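Local coordinates for protein betaine aldehyde dehydrogenase (Staphylococcus aureus subsp. aureus COL, PDB 4QTO) that probably catalyses the NAD-dependent oxidation of betaine aldehyde to glycine betaine, the osmoprotectant, at residues Ile214-Phe217 against Glu218-Glu222; Pro183-Gln186 against Ala187-Ile191. All coordinates share one frame; numbering follows the deposited sequence.

Both contacts are local, each made by side chains along a single helix, and the two helices follow one another in the chain. Interaction 2 comes first, on helix 183-197; strand 200-204 then leads to helix 211-223, which carries interaction 1. Strands 162-177, 200-204 and 230-232 run parallel in one mixed sheet, so the helices are the crossovers of two successive beta-alpha-beta units of the Rossmann-type, probably NAD-binding, part of the enzyme. The centres of the contacts are about 13 Å apart, and they touch where Val216 packs on Leu184 and Met220 on Ile191. Interaction 2 is buried near the middle of the chain, whereas interaction 1 is only partly buried.

Interaction 1: residues Ile214-Phe217 against Glu218-Glu222; sequences IRVF and ELMEE
The methyl CE of Met220 sits squarely over one face of the Phe217 ring, 3.6 Å from its centroid, a CH-pi contact. A bend at the last torsion of Met220 (chi3 -74°) turns this methyl back toward the ring, while SD stands farther off above the same face, making the pair a Met-aromatic contact. Val216 CG1 also approaches Met220 CE, at 4.2 Å. This apolar side is tightly packed: Ile230 of strand 230-232 touches both Phe217 and Met220, and helix 183-197 covers Val216 and Met220.

The polar flank is more open to solvent and partly held by water. Arg215 NH1 donates to Glu218 OE1 at 2.8 Å in a salt bridge that uses the anti lone pair of the carboxylate oxygen, although that oxygen lies 26° out of the guanidinium plane. A bend at chi2 (66°) swings the arginine chain forward along the helix to reach it. Leu219 CD2 lies over one guanidinium face, toward its rim, 3.7 Å from Arg215 NH2. At the edge a water takes a hydrogen bond from Arg215 NH2 at 2.9 Å and donates one to Glu222 OE2 at 2.6 Å, bridging opposite charges that do not meet directly. The second carboxylate oxygens are held elsewhere, Glu218 OE2 by Ser32 N and Glu222 OE1 by Lys106. Regular i to i+4 backbone bonds, such as Met220 N to Val216 O, hold this part of the helix. The arrangement is that of an amphipathic crossover helix in a beta-alpha-beta unit, between strands 200-204 and 230-232 of a Rossmann-type fold.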
ATOM      1  N   ILE A 214       9.910  -8.158  34.001  1.00 10.77           N
ATOM      2  CA  ILE A 214      11.114  -8.915  34.316  1.00 10.99           C
ATOM      3  C   ILE A 214      10.964 -10.305  33.688  1.00 10.86           C
ATOM      4  O   ILE A 214      11.889 -10.805  33.037  1.00 10.57           O
ATOM      5  CB  ILE A 214      11.297  -9.032  35.848  1.00 11.78           C
ATOM      6  CG1 ILE A 214      11.656  -7.673  36.460  1.00 12.09           C
ATOM      7  CG2 ILE A 214      12.397 -10.047  36.162  1.00 12.84           C
ATOM      8  CD1 ILE A 214      11.569  -7.656  37.977  1.00 12.07           C
ATOM      9  N   ARG A 215       9.795 -10.943  33.858  1.00 10.12           N
ATOM     10  CA  ARG A 215       9.618 -12.313  33.314  1.00 11.33           C
ATOM     11  C   ARG A 215       9.763 -12.339  31.808  1.00 10.95           C
ATOM     12  O   ARG A 215      10.432 -13.247  31.274  1.00 11.30           O
ATOM     13  CB  ARG A 215       8.281 -12.917  33.757  1.00 12.28           C
ATOM     14  CG  ARG A 215       8.091 -14.362  33.356  1.00 14.28           C
ATOM     15  CD  ARG A 215       9.073 -15.278  34.066  1.00 15.41           C
ATOM     16  NE  ARG A 215       8.839 -16.684  33.666  1.00 16.40           N
ATOM     17  CZ  ARG A 215       9.725 -17.470  33.071  1.00 17.41           C
ATOM     18  NH1 ARG A 215      10.992 -17.092  32.886  1.00 18.21           N
ATOM     19  NH2 ARG A 215       9.364 -18.698  32.717  1.00 18.56           N
ATOM     20  N   VAL A 216       9.172 -11.369  31.102  1.00 10.03           N
ATOM     21  CA  VAL A 216       9.271 -11.387  29.636  1.00 10.22           C
ATOM     22  C   VAL A 216      10.734 -11.176  29.195  1.00 10.41           C
ATOM     23  O   VAL A 216      11.147 -11.740  28.174  1.00 10.67           O
ATOM     24  CB  VAL A 216       8.276 -10.446  28.925  1.00 10.71           C
ATOM     25  CG1 VAL A 216       8.746  -9.003  28.961  1.00 10.89           C
ATOM     26  CG2 VAL A 216       8.107 -10.910  27.514  1.00 10.91           C
ATOM     27  N   PHE A 217      11.514 -10.368  29.935  1.00  9.91           N
ATOM     28  CA  PHE A 217      12.936 -10.226  29.625  1.00 10.35           C
ATOM     29  C   PHE A 217      13.666 -11.567  29.793  1.00 11.13           C
ATOM     30  O   PHE A 217      14.537 -11.902  28.985  1.00 11.15           O
ATOM     31  CB  PHE A 217      13.604  -9.096  30.372  1.00 10.61           C
ATOM     32  CG  PHE A 217      13.541  -7.803  29.623  1.00 10.09           C
ATOM     33  CD1 PHE A 217      12.366  -7.077  29.568  1.00 10.60           C
ATOM     34  CD2 PHE A 217      14.653  -7.360  28.938  1.00 11.14           C
ATOM     35  CE1 PHE A 217      12.303  -5.911  28.818  1.00 10.66           C
ATOM     36  CE2 PHE A 217      14.607  -6.175  28.214  1.00 11.30           C
ATOM     37  CZ  PHE A 217      13.444  -5.462  28.150  1.00 10.65           C
ATOM     38  N   GLU A 218      13.324 -12.325  30.838  1.00 10.55           N
ATOM     39  CA  GLU A 218      13.905 -13.688  30.986  1.00 11.09           C
ATOM     40  C   GLU A 218      13.565 -14.519  29.740  1.00 10.65           C
ATOM     41  O   GLU A 218      14.430 -15.203  29.187  1.00 11.76           O
ATOM     42  CB  GLU A 218      13.373 -14.393  32.224  1.00 11.28           C
ATOM     43  CG  GLU A 218      13.772 -13.736  33.549  1.00 12.46           C
ATOM     44  CD  GLU A 218      13.234 -14.462  34.757  1.00 16.07           C
ATOM     45  OE1 GLU A 218      12.289 -15.296  34.604  1.00 16.41           O
ATOM     46  OE2 GLU A 218      13.771 -14.216  35.857  1.00 15.64           O
ATOM     47  N   LEU A 219      12.308 -14.469  29.300  1.00 10.33           N
ATOM     48  CA  LEU A 219      11.892 -15.249  28.122  1.00 10.14           C
ATOM     49  C   LEU A 219      12.580 -14.794  26.829  1.00  9.85           C
ATOM     50  O   LEU A 219      12.966 -15.617  25.993  1.00 10.62           O
ATOM     51  CB  LEU A 219      10.363 -15.227  27.975  1.00 10.10           C
ATOM     52  CG  LEU A 219       9.579 -15.802  29.149  1.00 11.31           C
ATOM     53  CD1 LEU A 219       8.086 -15.603  28.946  1.00 11.69           C
ATOM     54  CD2 LEU A 219       9.893 -17.283  29.357  1.00 12.06           C
ATOM     55  N   MET A 220      12.713 -13.481  26.651  1.00  9.57           N
ATOM     56  CA  MET A 220      13.431 -12.956  25.478  1.00  9.87           C
ATOM     57  C   MET A 220      14.894 -13.395  25.471  1.00 10.31           C
ATOM     58  O   MET A 220      15.448 -13.754  24.425  1.00  9.88           O
ATOM     59  CB  MET A 220      13.315 -11.448  25.399  1.00 10.61           C
ATOM     60  CG  MET A 220      11.894 -11.041  25.051  1.00 10.52           C
ATOM     61  SD  MET A 220      11.773  -9.280  24.628  1.00 14.75           S
ATOM     62  CE  MET A 220      11.948  -8.602  26.227  1.00 13.11           C
ATOM     63  N   GLU A 221      15.523 -13.378  26.629  1.00 10.97           N
ATOM     64  CA  GLU A 221      16.904 -13.874  26.722  1.00 11.44           C
ATOM     65  C   GLU A 221      17.019 -15.340  26.285  1.00 11.86           C
ATOM     66  O   GLU A 221      17.984 -15.717  25.626  1.00 12.12           O
ATOM     67  CB  GLU A 221      17.448 -13.698  28.143  1.00 12.36           C
ATOM     68  CG  GLU A 221      18.873 -14.246  28.309  1.00 13.22           C
ATOM     69  CD  GLU A 221      19.448 -13.976  29.680  1.00 14.44           C
ATOM     70  OE1 GLU A 221      18.720 -14.184  30.678  1.00 14.84           O
ATOM     71  OE2 GLU A 221      20.671 -13.582  29.735  1.00 15.79           O
ATOM     72  N   GLU A 222      16.025 -16.159  26.622  1.00 11.55           N
ATOM     73  CA  GLU A 222      15.999 -17.567  26.214  1.00 11.51           C
ATOM     74  C   GLU A 222      15.942 -17.725  24.689  1.00 11.43           C
ATOM     75  O   GLU A 222      16.506 -18.661  24.144  1.00 11.93           O
ATOM     76  CB  GLU A 222      14.784 -18.271  26.816  1.00 12.09           C
ATOM     77  CG  GLU A 222      14.790 -18.414  28.317  1.00 13.71           C
ATOM     78  CD  GLU A 222      13.486 -18.985  28.876  1.00 14.87           C
ATOM     79  OE1 GLU A 222      12.586 -19.359  28.100  1.00 16.37           O
ATOM     80  OE2 GLU A 222      13.393 -19.107  30.112  1.00 19.55           O
TER
HETATM   81  O   HOH W   1      11.607 -20.117  31.651  1.00 22.13           O

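Interaction 2: residues Pro183-Gln186 against Ala187-Ile191; sequences PLLQ and ASWKI
Pro183 opens the helix, and its carbonyl O receives the N-H of Ala187 at 3.0 Å. Leu184 repeats the pattern with Ser188 N, while its methyl CD1 comes only loosely up to Ala187 CB, at 4.4 Å.

Leu185 carries more. Its carbonyl O accepts twice, from Trp189 N at 3.2 Å and from Ser188 OG at 2.7 Å; the hydroxyl is turned back to this carbonyl from a position between its own backbone N and carbonyl carbon (chi1 73°), which satisfies it within the helix. The side chain of Leu185 meets the pyrrole part of the indole, CD1 lying 3.5 Å from Trp189 NE1.

Gln186 runs beside Trp189, pointing the same way. Folded at chi2 (-57°), it brings its amide over the six-membered part of the indole, with the two planes 64° apart. NE2 stands above that face, 3.7 Å from Trp189 CH2, and OE1 lies 3.5 Å from Trp189 CE3. A water lies 2.7 Å from Gln186 OE1 and is weakly linked to Lys190 NZ, whose main partner is Glu491.

Trp480 meets Trp189 edge-to-face. Around this buried turn, helix 126-146 touches Leu184, Leu185 and Ser188, helix 111-122 touches Pro183, and helix 211-223 packs against Leu184 and Ile191; the helix itself crosses from strand 162-177 to strand 200-204.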
ATOM      1  N   PRO A 183       0.716  -3.930  32.499  1.00 11.30           N
ATOM      2  CA  PRO A 183       2.158  -3.865  32.256  1.00 11.99           C
ATOM      3  C   PRO A 183       2.682  -4.679  31.095  1.00 10.61           C
ATOM      4  O   PRO A 183       3.375  -4.136  30.229  1.00 10.24           O
ATOM      5  CB  PRO A 183       2.774  -4.350  33.581  1.00 12.24           C
ATOM      6  CG  PRO A 183       1.729  -4.125  34.585  1.00 13.29           C
ATOM      7  CD  PRO A 183       0.407  -4.267  33.891  1.00 11.74           C
ATOM      8  N   LEU A 184       2.377  -5.958  31.069  1.00 10.42           N
ATOM      9  CA  LEU A 184       2.908  -6.763  30.004  1.00 10.59           C
ATOM     10  C   LEU A 184       2.235  -6.467  28.672  1.00  9.68           C
ATOM     11  O   LEU A 184       2.890  -6.529  27.621  1.00  9.61           O
ATOM     12  CB  LEU A 184       2.854  -8.251  30.365  1.00 11.45           C
ATOM     13  CG  LEU A 184       3.585  -9.149  29.380  1.00 12.16           C
ATOM     14  CD1 LEU A 184       5.036  -8.753  29.195  1.00 14.69           C
ATOM     15  CD2 LEU A 184       3.444 -10.600  29.791  1.00 13.63           C
ATOM     16  N   LEU A 185       0.946  -6.184  28.675  1.00  9.77           N
ATOM     17  CA  LEU A 185       0.259  -5.883  27.434  1.00 10.53           C
ATOM     18  C   LEU A 185       0.887  -4.655  26.782  1.00 10.76           C
ATOM     19  O   LEU A 185       1.238  -4.676  25.592  1.00  9.43           O
ATOM     20  CB  LEU A 185      -1.216  -5.634  27.677  1.00 11.19           C
ATOM     21  CG  LEU A 185      -2.042  -5.269  26.459  1.00 13.55           C
ATOM     22  CD1 LEU A 185      -2.103  -6.455  25.481  1.00 14.32           C
ATOM     23  CD2 LEU A 185      -3.439  -4.841  26.920  1.00 13.99           C
ATOM     24  N   GLN A 186       1.069  -3.580  27.555  1.00 10.89           N
ATOM     25  CA  GLN A 186       1.632  -2.359  26.985  1.00 12.20           C
ATOM     26  C   GLN A 186       3.092  -2.566  26.601  1.00 11.50           C
ATOM     27  O   GLN A 186       3.544  -2.001  25.612  1.00 13.13           O
ATOM     28  CB  GLN A 186       1.446  -1.187  27.950  1.00 16.02           C
ATOM     29  CG  GLN A 186      -0.010  -0.856  28.193  1.00 19.01           C
ATOM     30  CD  GLN A 186      -0.789  -0.542  26.927  1.00 26.61           C
ATOM     31  OE1 GLN A 186      -0.502   0.426  26.213  1.00 26.84           O
ATOM     32  NE2 GLN A 186      -1.835  -1.319  26.679  1.00 34.72           N
ATOM     33  N   ALA A 187       3.813  -3.393  27.345  1.00 10.17           N
ATOM     34  CA  ALA A 187       5.189  -3.717  26.991  1.00 11.28           C
ATOM     35  C   ALA A 187       5.223  -4.406  25.610  1.00 10.86           C
ATOM     36  O   ALA A 187       6.056  -4.071  24.760  1.00  9.78           O
ATOM     37  CB  ALA A 187       5.828  -4.610  28.015  1.00 12.27           C
ATOM     38  N   SER A 188       4.323  -5.374  25.404  1.00 10.29           N
ATOM     39  CA  SER A 188       4.292  -6.120  24.126  1.00  9.52           C
ATOM     40  C   SER A 188       4.054  -5.198  22.938  1.00  9.74           C
ATOM     41  O   SER A 188       4.593  -5.391  21.846  1.00  8.73           O
ATOM     42  CB  SER A 188       3.273  -7.264  24.116  1.00  9.82           C
ATOM     43  OG  SER A 188       1.907  -6.829  24.031  1.00  9.99           O
ATOM     44  N   TRP A 189       3.218  -4.180  23.129  1.00  8.16           N
ATOM     45  CA  TRP A 189       2.913  -3.238  22.046  1.00  8.74           C
ATOM     46  C   TRP A 189       4.131  -2.454  21.556  1.00  9.05           C
ATOM     47  O   TRP A 189       4.173  -2.011  20.408  1.00  9.44           O
ATOM     48  CB  TRP A 189       1.839  -2.243  22.500  1.00  8.37           C
ATOM     49  CG  TRP A 189       0.445  -2.788  22.688  1.00  9.75           C
ATOM     50  CD1 TRP A 189       0.063  -4.085  22.823  1.00 10.02           C
ATOM     51  CD2 TRP A 189      -0.740  -2.000  22.902  1.00  9.74           C
ATOM     52  NE1 TRP A 189      -1.295  -4.150  23.038  1.00 10.41           N
ATOM     53  CE2 TRP A 189      -1.805  -2.877  23.065  1.00 10.51           C
ATOM     54  CE3 TRP A 189      -0.990  -0.620  22.905  1.00 12.07           C
ATOM     55  CZ2 TRP A 189      -3.104  -2.433  23.291  1.00 12.21           C
ATOM     56  CZ3 TRP A 189      -2.300  -0.181  23.099  1.00 13.37           C
ATOM     57  CH2 TRP A 189      -3.319  -1.091  23.285  1.00 12.83           C
ATOM     58  N   LYS A 190       5.091  -2.269  22.443  1.00  8.47           N
ATOM     59  CA  LYS A 190       6.321  -1.575  22.158  1.00  8.44           C
ATOM     60  C   LYS A 190       7.456  -2.518  21.737  1.00  9.40           C
ATOM     61  O   LYS A 190       8.145  -2.264  20.732  1.00  8.87           O
ATOM     62  CB  LYS A 190       6.738  -0.723  23.377  1.00  9.08           C
ATOM     63  CG  LYS A 190       5.665   0.267  23.848  1.00  9.87           C
ATOM     64  CD  LYS A 190       6.199   1.187  24.917  1.00 10.55           C
ATOM     65  CE  LYS A 190       5.146   2.063  25.567  1.00 11.73           C
ATOM     66  NZ  LYS A 190       4.470   2.964  24.624  1.00 12.67           N
ATOM     67  N   ILE A 191       7.637  -3.627  22.463  1.00  8.25           N
ATOM     68  CA  ILE A 191       8.729  -4.537  22.179  1.00  8.53           C
ATOM     69  C   ILE A 191       8.561  -5.197  20.831  1.00  8.31           C
ATOM     70  O   ILE A 191       9.531  -5.308  20.051  1.00  8.56           O
ATOM     71  CB  ILE A 191       8.808  -5.648  23.244  1.00  9.02           C
ATOM     72  CG1 ILE A 191       9.260  -5.055  24.585  1.00 11.09           C
ATOM     73  CG2 ILE A 191       9.776  -6.727  22.845  1.00  9.26           C
ATOM     74  CD1 ILE A 191       8.986  -5.987  25.737  1.00 11.60           C
TER
HETATM   75  O   HOH W   2       1.933   0.961  25.178  1.00 25.10           O